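Cobalamin biosynthesis protein CobN (Mycobacterium tuberculosis, PDB 7C6O) probably serves as the large catalytic subunit of cobaltochelatase, the enzyme that inserts cobalt into the corrin ring during cobalamin biosynthesis. Local coordinates at residues P447-A452 and E492-A497; A719-R724 and P734-A739; T937-G942 and R1049-I1054. All coordinates share one frame; numbering follows the deposited sequence. Where two conformers were deposited one is given.

Contact 1 of 3, residues P447-A452 and E492-A497; sequences PIRVSA and EIVIAA
Ile448 and Ile495 face each other as a hydrogen-bonded pair of an antiparallel ladder, their CB atoms 4.0 Å apart. Strand axes 448-451 and 492-495 approach to 4.4 Å, with an angle of 155° between their N-to-C directions. Ile448 and Val450 each exchange two backbone hydrogen bonds with Ile495 and Ile493; the bond from Val450 N to Ile493 O is nearly straight.

The tight side is the apolar face. There CD1 of Ile495 crosses to CG2 of Val450 at 3.7 Å, and CD1 of Ile448 reaches CB of Ala497 at 3.6 Å. Helix 530-539 covers Ile448, Ile493 and Ile495 through Trp538, His531 and Ala534, and Phe543 packs on Val450; all four are buried.

The other face is partly exposed and more polar. Pro447 lies alongside Val494, whose CG2 sits over one face of the Arg449 guanidinium, toward its rim. Arg449 bends at chi3 (76°), bringing NE within 2.8 Å of Glu492 OE1 in a salt bridge. The acceptor lies in the guanidinium plane, yet the donor stands well above the carboxylate plane, and the two planes are 56° apart. Asp484 pairs with NH2 of Arg449, an atom whose placing is less certain.

The chemistry thus divides by face: apolar branches seat these strands on a helix, while the Arg449-Glu492 salt bridge, probably with help from Asp484, ties them together on the more open side.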
loop_
_atom_site.group_PDB
_atom_site.type_symbol
_atom_site.label_atom_id
_atom_site.label_comp_id
_atom_site.label_asym_id
_atom_site.label_seq_id
_atom_site.Cartn_x
_atom_site.Cartn_y
_atom_site.Cartn_z
ATOM N N PRO A 447 28.665 9.601 20.830
ATOM C CA PRO A 447 28.011 8.717 19.865
ATOM C C PRO A 447 28.114 7.266 20.305
ATOM O O PRO A 447 29.067 6.850 20.967
ATOM C CB PRO A 447 28.806 8.965 18.576
ATOM C CG PRO A 447 30.173 9.230 19.058
ATOM C CD PRO A 447 30.033 9.943 20.386
ATOM N N ILE A 448 27.092 6.494 19.940
ATOM C CA ILE A 448 27.056 5.085 20.308
ATOM C C ILE A 448 28.126 4.333 19.530
ATOM O O ILE A 448 28.389 4.625 18.355
ATOM C CB ILE A 448 25.654 4.503 20.061
ATOM C CG1 ILE A 448 24.656 5.100 21.052
ATOM C CG2 ILE A 448 25.659 2.982 20.165
ATOM C CD1 ILE A 448 23.944 6.329 20.546
ATOM N N ARG A 449 28.769 3.372 20.191
ATOM C CA ARG A 449 29.839 2.586 19.590
ATOM C C ARG A 449 29.540 1.110 19.802
ATOM O O ARG A 449 29.401 0.660 20.945
ATOM C CB ARG A 449 31.196 2.965 20.191
ATOM C CG ARG A 449 31.389 4.469 20.341
ATOM C CD ARG A 449 32.694 4.810 21.029
ATOM N NE ARG A 449 33.835 4.656 20.135
ATOM C CZ ARG A 449 34.317 5.627 19.368
ATOM N NH1 ARG A 449 33.760 6.829 19.387
ATOM N NH2 ARG A 449 35.359 5.397 18.584
ATOM N N VAL A 450 29.429 0.363 18.706
ATOM C CA VAL A 450 29.214 -1.080 18.738
ATOM C C VAL A 450 30.523 -1.759 18.369
ATOM O O VAL A 450 31.105 -1.465 17.316
ATOM C CB VAL A 450 28.088 -1.510 17.780
ATOM C CG1 VAL A 450 27.962 -3.028 17.756
ATOM C CG2 VAL A 450 26.770 -0.869 18.185
ATOM N N SER A 451 30.988 -2.664 19.228
ATOM C CA SER A 451 32.244 -3.349 18.967
ATOM C C SER A 451 32.106 -4.263 17.757
ATOM O O SER A 451 31.064 -4.891 17.547
ATOM C CB SER A 451 32.686 -4.154 20.191
ATOM O OG SER A 451 32.296 -5.510 20.088
ATOM N N ALA A 452 33.168 -4.322 16.949
ATOM C CA ALA A 452 33.156 -5.179 15.768
ATOM C C ALA A 452 32.961 -6.641 16.139
ATOM O O ALA A 452 32.341 -7.396 15.381
ATOM C CB ALA A 452 34.453 -5.002 14.979
ATOM N N GLU A 492 35.094 -0.269 15.725
ATOM C CA GLU A 492 33.839 0.047 16.390
ATOM C C GLU A 492 32.950 0.770 15.393
ATOM O O GLU A 492 33.399 1.715 14.739
ATOM C CB GLU A 492 34.055 0.926 17.629
ATOM C CG GLU A 492 34.592 0.201 18.848
ATOM C CD GLU A 492 34.827 1.141 20.017
ATOM O OE1 GLU A 492 35.308 2.271 19.782
ATOM O OE2 GLU A 492 34.520 0.756 21.165
ATOM N N ILE A 493 31.704 0.325 15.268
ATOM C CA ILE A 493 30.736 0.989 14.405
ATOM C C ILE A 493 30.100 2.124 15.196
ATOM O O ILE A 493 29.489 1.895 16.246
ATOM C CB ILE A 493 29.676 0.005 13.889
ATOM C CG1 ILE A 493 30.346 -1.130 13.110
ATOM C CG2 ILE A 493 28.672 0.726 13.003
ATOM C CD1 ILE A 493 29.388 -2.209 12.646
ATOM N N VAL A 494 30.253 3.349 14.698
ATOM C CA VAL A 494 29.799 4.545 15.399
ATOM C C VAL A 494 28.399 4.900 14.922
ATOM O O VAL A 494 28.153 5.027 13.716
ATOM C CB VAL A 494 30.773 5.715 15.173
ATOM C CG1 VAL A 494 30.340 6.930 15.976
ATOM C CG2 VAL A 494 32.189 5.303 15.542
ATOM N N ILE A 495 27.481 5.070 15.870
ATOM C CA ILE A 495 26.074 5.319 15.579
ATOM C C ILE A 495 25.680 6.636 16.230
ATOM O O ILE A 495 25.692 6.755 17.462
ATOM C CB ILE A 495 25.179 4.173 16.076
ATOM C CG1 ILE A 495 25.577 2.859 15.398
ATOM C CG2 ILE A 495 23.713 4.497 15.819
ATOM C CD1 ILE A 495 25.089 1.634 16.125
ATOM N N ALA A 496 25.333 7.620 15.407
ATOM C CA ALA A 496 24.855 8.899 15.913
ATOM C C ALA A 496 23.399 8.771 16.336
ATOM O O ALA A 496 22.568 8.252 15.585
ATOM C CB ALA A 496 25.008 9.986 14.850
ATOM N N ALA A 497 23.092 9.238 17.543
ATOM C CA ALA A 497 21.731 9.185 18.057
ATOM C C ALA A 497 21.611 10.147 19.227
ATOM O O ALA A 497 22.596 10.437 19.913
ATOM C CB ALA A 497 21.339 7.767 18.491
#

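Contact 2 of 3, residues A719-R724 and P734-A739; sequences AILRAR and PGLRQA
The guanidinium groups of Arg722 and Arg737 lie flat on each other, their centres 3.9 Å apart and their planes only 8° from parallel. NE of Arg722 stands over the centre of the Arg737 group, whereas NH1 of Arg737 covers one face of Arg722 toward the rim. The two side chains lie side by side, pointing the same way, and both bend at chi3 (-71° in Arg722, -52° in Arg737). Around them, Arg737 has salt bridges to Glu744, Glu757 and Asp694, and Arg722 NH1 donates to the backbone O of Asp694.

The backbones meet at Gly735, whose CA makes a CA-H...O contact of 3.3 Å with Leu721 O. Leu736 N donates to Leu721 O at 2.8 Å, joining the C-terminal part of helix 710-722 to the weakly bonded helical turn 736-739. A water lies 2.9 Å from both Leu721 O and Pro734 O, with more acceptors around it than protons; another donates to Arg722 O at 2.7 Å while accepting from Gln738 N. Gln738 turns its OE1 back to Gly735 N, 3.0 Å away.

The acidic groups probably offset the like-charge repulsion, chiefly through Arg737; Arg722 has only a long, weak ion pair with Glu757.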
loop_
_atom_site.group_PDB
_atom_site.type_symbol
_atom_site.label_atom_id
_atom_site.label_comp_id
_atom_site.label_asym_id
_atom_site.label_seq_id
_atom_site.Cartn_x
_atom_site.Cartn_y
_atom_site.Cartn_z
ATOM N N ALA A 719 -13.994 21.679 1.564
ATOM C CA ALA A 719 -13.313 20.857 0.569
ATOM C C ALA A 719 -13.874 19.441 0.545
ATOM O O ALA A 719 -14.054 18.853 -0.529
ATOM C CB ALA A 719 -11.811 20.833 0.844
ATOM N N ILE A 720 -14.161 18.879 1.720
ATOM C CA ILE A 720 -14.704 17.524 1.786
ATOM C C ILE A 720 -16.081 17.468 1.134
ATOM O O ILE A 720 -16.391 16.536 0.382
ATOM C CB ILE A 720 -14.744 17.040 3.248
ATOM C CG1 ILE A 720 -13.319 16.813 3.767
ATOM C CG2 ILE A 720 -15.583 15.777 3.378
ATOM C CD1 ILE A 720 -13.235 16.593 5.261
ATOM N N LEU A 721 -16.919 18.471 1.397
ATOM C CA LEU A 721 -18.289 18.479 0.900
ATOM C C LEU A 721 -18.395 18.788 -0.586
ATOM O O LEU A 721 -19.478 18.614 -1.156
ATOM C CB LEU A 721 -19.127 19.496 1.679
ATOM C CG LEU A 721 -19.369 19.202 3.158
ATOM C CD1 LEU A 721 -20.200 20.314 3.784
ATOM C CD2 LEU A 721 -20.048 17.850 3.323
ATOM N N ARG A 722 -17.319 19.254 -1.226
ATOM C CA ARG A 722 -17.411 19.599 -2.640
ATOM C C ARG A 722 -17.631 18.366 -3.507
ATOM O O ARG A 722 -18.266 18.456 -4.564
ATOM C CB ARG A 722 -16.155 20.345 -3.090
ATOM C CG ARG A 722 -16.290 20.978 -4.466
ATOM C CD ARG A 722 -14.968 21.520 -4.980
ATOM N NE ARG A 722 -14.522 22.707 -4.257
ATOM C CZ ARG A 722 -13.415 23.380 -4.554
ATOM N NH1 ARG A 722 -12.645 22.980 -5.559
ATOM N NH2 ARG A 722 -13.075 24.451 -3.849
ATOM N N ALA A 723 -17.134 17.214 -3.077
ATOM C CA ALA A 723 -17.228 16.008 -3.881
ATOM C C ALA A 723 -18.569 15.317 -3.684
ATOM O O ALA A 723 -19.210 15.439 -2.635
ATOM C CB ALA A 723 -16.102 15.037 -3.523
ATOM N N ARG A 724 -19.002 14.597 -4.716
ATOM C CA ARG A 724 -20.124 13.687 -4.552
ATOM C C ARG A 724 -19.706 12.555 -3.619
ATOM O O ARG A 724 -18.611 11.995 -3.750
ATOM C CB ARG A 724 -20.593 13.161 -5.914
ATOM C CG ARG A 724 -20.284 11.699 -6.214
ATOM C CD ARG A 724 -18.933 11.525 -6.896
ATOM N NE ARG A 724 -18.556 10.115 -6.984
ATOM C CZ ARG A 724 -17.632 9.538 -6.222
ATOM N NH1 ARG A 724 -16.971 10.252 -5.321
ATOM N NH2 ARG A 724 -17.363 8.248 -6.368
ATOM N N PRO A 734 -25.049 14.514 -2.658
ATOM C CA PRO A 734 -24.289 15.168 -3.727
ATOM C C PRO A 734 -23.248 16.114 -3.137
ATOM O O PRO A 734 -23.165 16.312 -1.926
ATOM C CB PRO A 734 -25.369 15.935 -4.490
ATOM C CG PRO A 734 -26.346 16.315 -3.424
ATOM C CD PRO A 734 -26.342 15.181 -2.418
ATOM N N GLY A 735 -22.446 16.699 -4.022
ATOM C CA GLY A 735 -21.582 17.785 -3.609
ATOM C C GLY A 735 -22.389 18.996 -3.181
ATOM O O GLY A 735 -23.509 19.221 -3.640
ATOM N N LEU A 736 -21.809 19.784 -2.273
ATOM C CA LEU A 736 -22.514 20.950 -1.753
ATOM C C LEU A 736 -22.827 21.944 -2.866
ATOM O O LEU A 736 -23.946 22.462 -2.955
ATOM C CB LEU A 736 -21.687 21.621 -0.658
ATOM C CG LEU A 736 -22.417 22.205 0.556
ATOM C CD1 LEU A 736 -21.629 23.373 1.104
ATOM C CD2 LEU A 736 -23.857 22.613 0.259
ATOM N N ARG A 737 -21.846 22.224 -3.727
ATOM C CA ARG A 737 -22.081 23.165 -4.816
ATOM C C ARG A 737 -22.941 22.547 -5.912
ATOM O O ARG A 737 -23.628 23.273 -6.640
ATOM C CB ARG A 737 -20.746 23.662 -5.375
ATOM C CG ARG A 737 -19.830 24.234 -4.298
ATOM C CD ARG A 737 -18.649 25.006 -4.876
ATOM N NE ARG A 737 -17.906 24.240 -5.873
ATOM C CZ ARG A 737 -16.700 24.572 -6.323
ATOM N NH1 ARG A 737 -16.086 25.654 -5.855
ATOM N NH2 ARG A 737 -16.105 23.821 -7.238
ATOM N N GLN A 738 -22.922 21.218 -6.041
ATOM C CA GLN A 738 -23.868 20.543 -6.925
ATOM C C GLN A 738 -25.300 20.760 -6.452
ATOM O O GLN A 738 -26.180 21.129 -7.239
ATOM C CB GLN A 738 -23.553 19.049 -6.996
ATOM C CG GLN A 738 -22.476 18.672 -7.994
ATOM C CD GLN A 738 -22.200 17.180 -8.007
ATOM O OE1 GLN A 738 -22.541 16.467 -7.061
ATOM N NE2 GLN A 738 -21.585 16.699 -9.082
ATOM N N ALA A 739 -25.550 20.528 -5.160
ATOM C CA ALA A 739 -26.871 20.774 -4.596
ATOM C C ALA A 739 -27.270 22.238 -4.695
ATOM O O ALA A 739 -28.463 22.552 -4.619
ATOM C CB ALA A 739 -26.915 20.317 -3.137
HETATM O O HOH W 1 -21.065 16.534 0.067
HETATM O O HOH W 2 -20.049 20.404 -5.193
#

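Contact 3 of 3, residues T937-G942 and R1049-I1054; sequences TVRISG and RQYRRI
This is a buried strand-to-helix packing contact, in which Thr937 and Arg939 of strand 935-940 meet the C-terminal part of helix 1044-1051 and the type I turn from Tyr1051 to Ile1054. The strand belongs to a mixed sheet with a parallel centre, and the turn leads into strand 1056-1061 of the same sheet. No direct hydrogen bond joins the segments; side-chain packing carries the contact, with one water bridge at Thr937 and a weaker one at Arg939.

Thr937 provides most of the strand's surface. With CG2 anti to the backbone N and OG1 beside it (chi1 -67°), its two branches go to different partners. The methyl CG2 approaches CE1 of Tyr1051 at 3.6 Å, obliquely to the ring, while OG1 lies 3.5 Å from CB of Gln1050. The threonine side chain crosses both of these at about a right angle. One water lies 2.7 Å from Thr937 OG1 and also donates to Gln1050 O.

Farther along the strand, Tyr1051 OH comes within 3.9 Å of Arg939 CB. A second water accepts a weak bond from Arg939 NH1 and lies 3.1 Å from Tyr1051 OH, which is also hydrogen-bonded to Tyr1026 OH. Within the turn, CD1 of Ile1054 rests 3.7 Å above one face of the Tyr1051 ring, offset toward its rim. That isoleucine also touches the strand, with CD1 4.3 Å from Thr937 CB. Gln1050 turns its amide off to Asp981.

Strands 880-885 and 995-997 flank strand 935-940 in the sheet. Met1081 and Leu1088 of helix 1072-1089 pack against Tyr1051, Tyr1077 of that helix touches Arg939, and helix 973-985 supplies the Asp981 that holds Gln1050.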
loop_
_atom_site.group_PDB
_atom_site.type_symbol
_atom_site.label_atom_id
_atom_site.label_comp_id
_atom_site.label_asym_id
_atom_site.label_seq_id
_atom_site.Cartn_x
_atom_site.Cartn_y
_atom_site.Cartn_z
ATOM N N THR A 937 1.945 0.021 -22.952
ATOM C CA THR A 937 3.084 -0.433 -22.166
ATOM C C THR A 937 2.902 0.067 -20.742
ATOM O O THR A 937 2.665 1.261 -20.527
ATOM C CB THR A 937 4.408 0.074 -22.747
ATOM O OG1 THR A 937 4.643 -0.548 -24.016
ATOM C CG2 THR A 937 5.562 -0.255 -21.813
ATOM N N VAL A 938 2.992 -0.843 -19.779
ATOM C CA VAL A 938 2.685 -0.552 -18.382
ATOM C C VAL A 938 3.963 -0.662 -17.570
ATOM O O VAL A 938 4.627 -1.706 -17.580
ATOM C CB VAL A 938 1.613 -1.501 -17.826
ATOM C CG1 VAL A 938 1.361 -1.209 -16.352
ATOM C CG2 VAL A 938 0.328 -1.382 -18.627
ATOM N N ARG A 939 4.302 0.407 -16.854
ATOM C CA ARG A 939 5.322 0.357 -15.814
ATOM C C ARG A 939 4.612 0.263 -14.468
ATOM O O ARG A 939 3.977 1.226 -14.025
ATOM C CB ARG A 939 6.238 1.580 -15.871
ATOM C CG ARG A 939 7.178 1.700 -14.675
ATOM C CD ARG A 939 8.025 0.439 -14.464
ATOM N NE ARG A 939 8.876 0.567 -13.282
ATOM C CZ ARG A 939 10.039 1.211 -13.267
ATOM N NH1 ARG A 939 10.502 1.774 -14.376
ATOM N NH2 ARG A 939 10.745 1.288 -12.145
ATOM N N ILE A 940 4.703 -0.900 -13.832
ATOM C CA ILE A 940 4.171 -1.086 -12.488
ATOM C C ILE A 940 5.282 -0.789 -11.493
ATOM O O ILE A 940 6.471 -0.912 -11.802
ATOM C CB ILE A 940 3.604 -2.509 -12.282
ATOM C CG1 ILE A 940 4.698 -3.561 -12.480
ATOM C CG2 ILE A 940 2.418 -2.765 -13.214
ATOM C CD1 ILE A 940 4.240 -4.985 -12.208
ATOM N N SER A 941 4.896 -0.379 -10.291
ATOM C CA SER A 941 5.876 -0.212 -9.235
ATOM C C SER A 941 6.170 -1.560 -8.584
ATOM O O SER A 941 5.502 -2.566 -8.842
ATOM C CB SER A 941 5.379 0.789 -8.194
ATOM O OG SER A 941 4.214 0.312 -7.547
ATOM N N GLY A 942 7.199 -1.577 -7.738
ATOM C CA GLY A 942 7.473 -2.774 -6.963
ATOM C C GLY A 942 6.333 -3.129 -6.029
ATOM O O GLY A 942 5.987 -4.303 -5.871
ATOM N N ARG A 1049 12.163 -2.116 -27.256
ATOM C CA ARG A 1049 11.292 -2.234 -28.422
ATOM C C ARG A 1049 9.938 -1.582 -28.168
ATOM O O ARG A 1049 9.418 -0.867 -29.033
ATOM C CB ARG A 1049 11.119 -3.703 -28.809
ATOM C CG ARG A 1049 12.406 -4.375 -29.263
ATOM C CD ARG A 1049 12.166 -5.799 -29.740
ATOM N NE ARG A 1049 11.538 -5.829 -31.055
ATOM C CZ ARG A 1049 12.207 -5.733 -32.201
ATOM N NH1 ARG A 1049 13.526 -5.599 -32.190
ATOM N NH2 ARG A 1049 11.558 -5.770 -33.356
ATOM N N GLN A 1050 9.357 -1.807 -26.987
ATOM C CA GLN A 1050 8.040 -1.250 -26.695
ATOM C C GLN A 1050 8.113 0.240 -26.373
ATOM O O GLN A 1050 7.231 1.003 -26.784
ATOM C CB GLN A 1050 7.378 -2.014 -25.545
ATOM C CG GLN A 1050 7.407 -3.535 -25.682
ATOM C CD GLN A 1050 6.992 -4.026 -27.061
ATOM O OE1 GLN A 1050 6.112 -3.453 -27.706
ATOM N NE2 GLN A 1050 7.631 -5.099 -27.520
ATOM N N TYR A 1051 9.142 0.676 -25.641
ATOM C CA TYR A 1051 9.246 2.097 -25.319
ATOM C C TYR A 1051 9.466 2.942 -26.565
ATOM O O TYR A 1051 8.989 4.080 -26.629
ATOM C CB TYR A 1051 10.366 2.342 -24.304
ATOM C CG TYR A 1051 9.917 2.216 -22.865
ATOM C CD1 TYR A 1051 9.283 1.065 -22.419
ATOM C CD2 TYR A 1051 10.130 3.244 -21.951
ATOM C CE1 TYR A 1051 8.867 0.936 -21.108
ATOM C CE2 TYR A 1051 9.719 3.124 -20.630
ATOM C CZ TYR A 1051 9.087 1.964 -20.217
ATOM O OH TYR A 1051 8.668 1.816 -18.912
ATOM N N ARG A 1052 10.164 2.405 -27.571
ATOM C CA ARG A 1052 10.340 3.147 -28.814
ATOM C C ARG A 1052 9.011 3.455 -29.490
ATOM O O ARG A 1052 8.932 4.415 -30.264
ATOM C CB ARG A 1052 11.251 2.379 -29.780
ATOM C CG ARG A 1052 12.735 2.500 -29.461
ATOM C CD ARG A 1052 13.600 1.886 -30.557
ATOM N NE ARG A 1052 14.544 0.909 -30.021
ATOM C CZ ARG A 1052 15.811 1.172 -29.715
ATOM N NH1 ARG A 1052 16.307 2.390 -29.896
ATOM N NH2 ARG A 1052 16.585 0.210 -29.231
ATOM N N ARG A 1053 7.967 2.678 -29.205
ATOM C CA ARG A 1053 6.657 2.885 -29.805
ATOM C C ARG A 1053 5.758 3.812 -29.000
ATOM O O ARG A 1053 4.694 4.195 -29.499
ATOM C CB ARG A 1053 5.940 1.544 -29.991
ATOM C CG ARG A 1053 6.623 0.597 -30.958
ATOM C CD ARG A 1053 5.711 -0.569 -31.297
ATOM N NE ARG A 1053 6.310 -1.472 -32.276
ATOM C CZ ARG A 1053 6.834 -2.656 -31.976
ATOM N NH1 ARG A 1053 6.830 -3.087 -30.721
ATOM N NH2 ARG A 1053 7.355 -3.412 -32.932
ATOM N N ILE A 1054 6.148 4.174 -27.776
ATOM C CA ILE A 1054 5.277 4.975 -26.923
ATOM C C ILE A 1054 5.060 6.341 -27.554
ATOM O O ILE A 1054 6.011 7.104 -27.770
ATOM C CB ILE A 1054 5.863 5.100 -25.513
ATOM C CG1 ILE A 1054 5.878 3.734 -24.825
ATOM C CG2 ILE A 1054 5.064 6.117 -24.700
ATOM C CD1 ILE A 1054 6.549 3.746 -23.461
HETATM O O HOH W 3 4.617 0.439 -26.490
HETATM O O HOH W 4 10.199 0.161 -16.833
#

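The three contacts follow one another along the chain, each closing before the next opens, and all belong to the part shared with CobN and magnesium chelatase relatives. They are well separated: centres lie about 55 Å apart between contacts 1 and 2, about 44 Å between 1 and 3, and about 37 Å between 2 and 3. Contacts 1 and 2 fall on opposite sides of the chain's centre. Contacts 1 and 3 involve different mixed sheets, one including strands 492-500 and 503-507, the other strands 935-940 and 1056-1061, whereas contact 2 belongs to the largely helical region between them in sequence. Strand pairing, packing near a helix end and strand-to-helix packing each lie in a separate part of one large subunit.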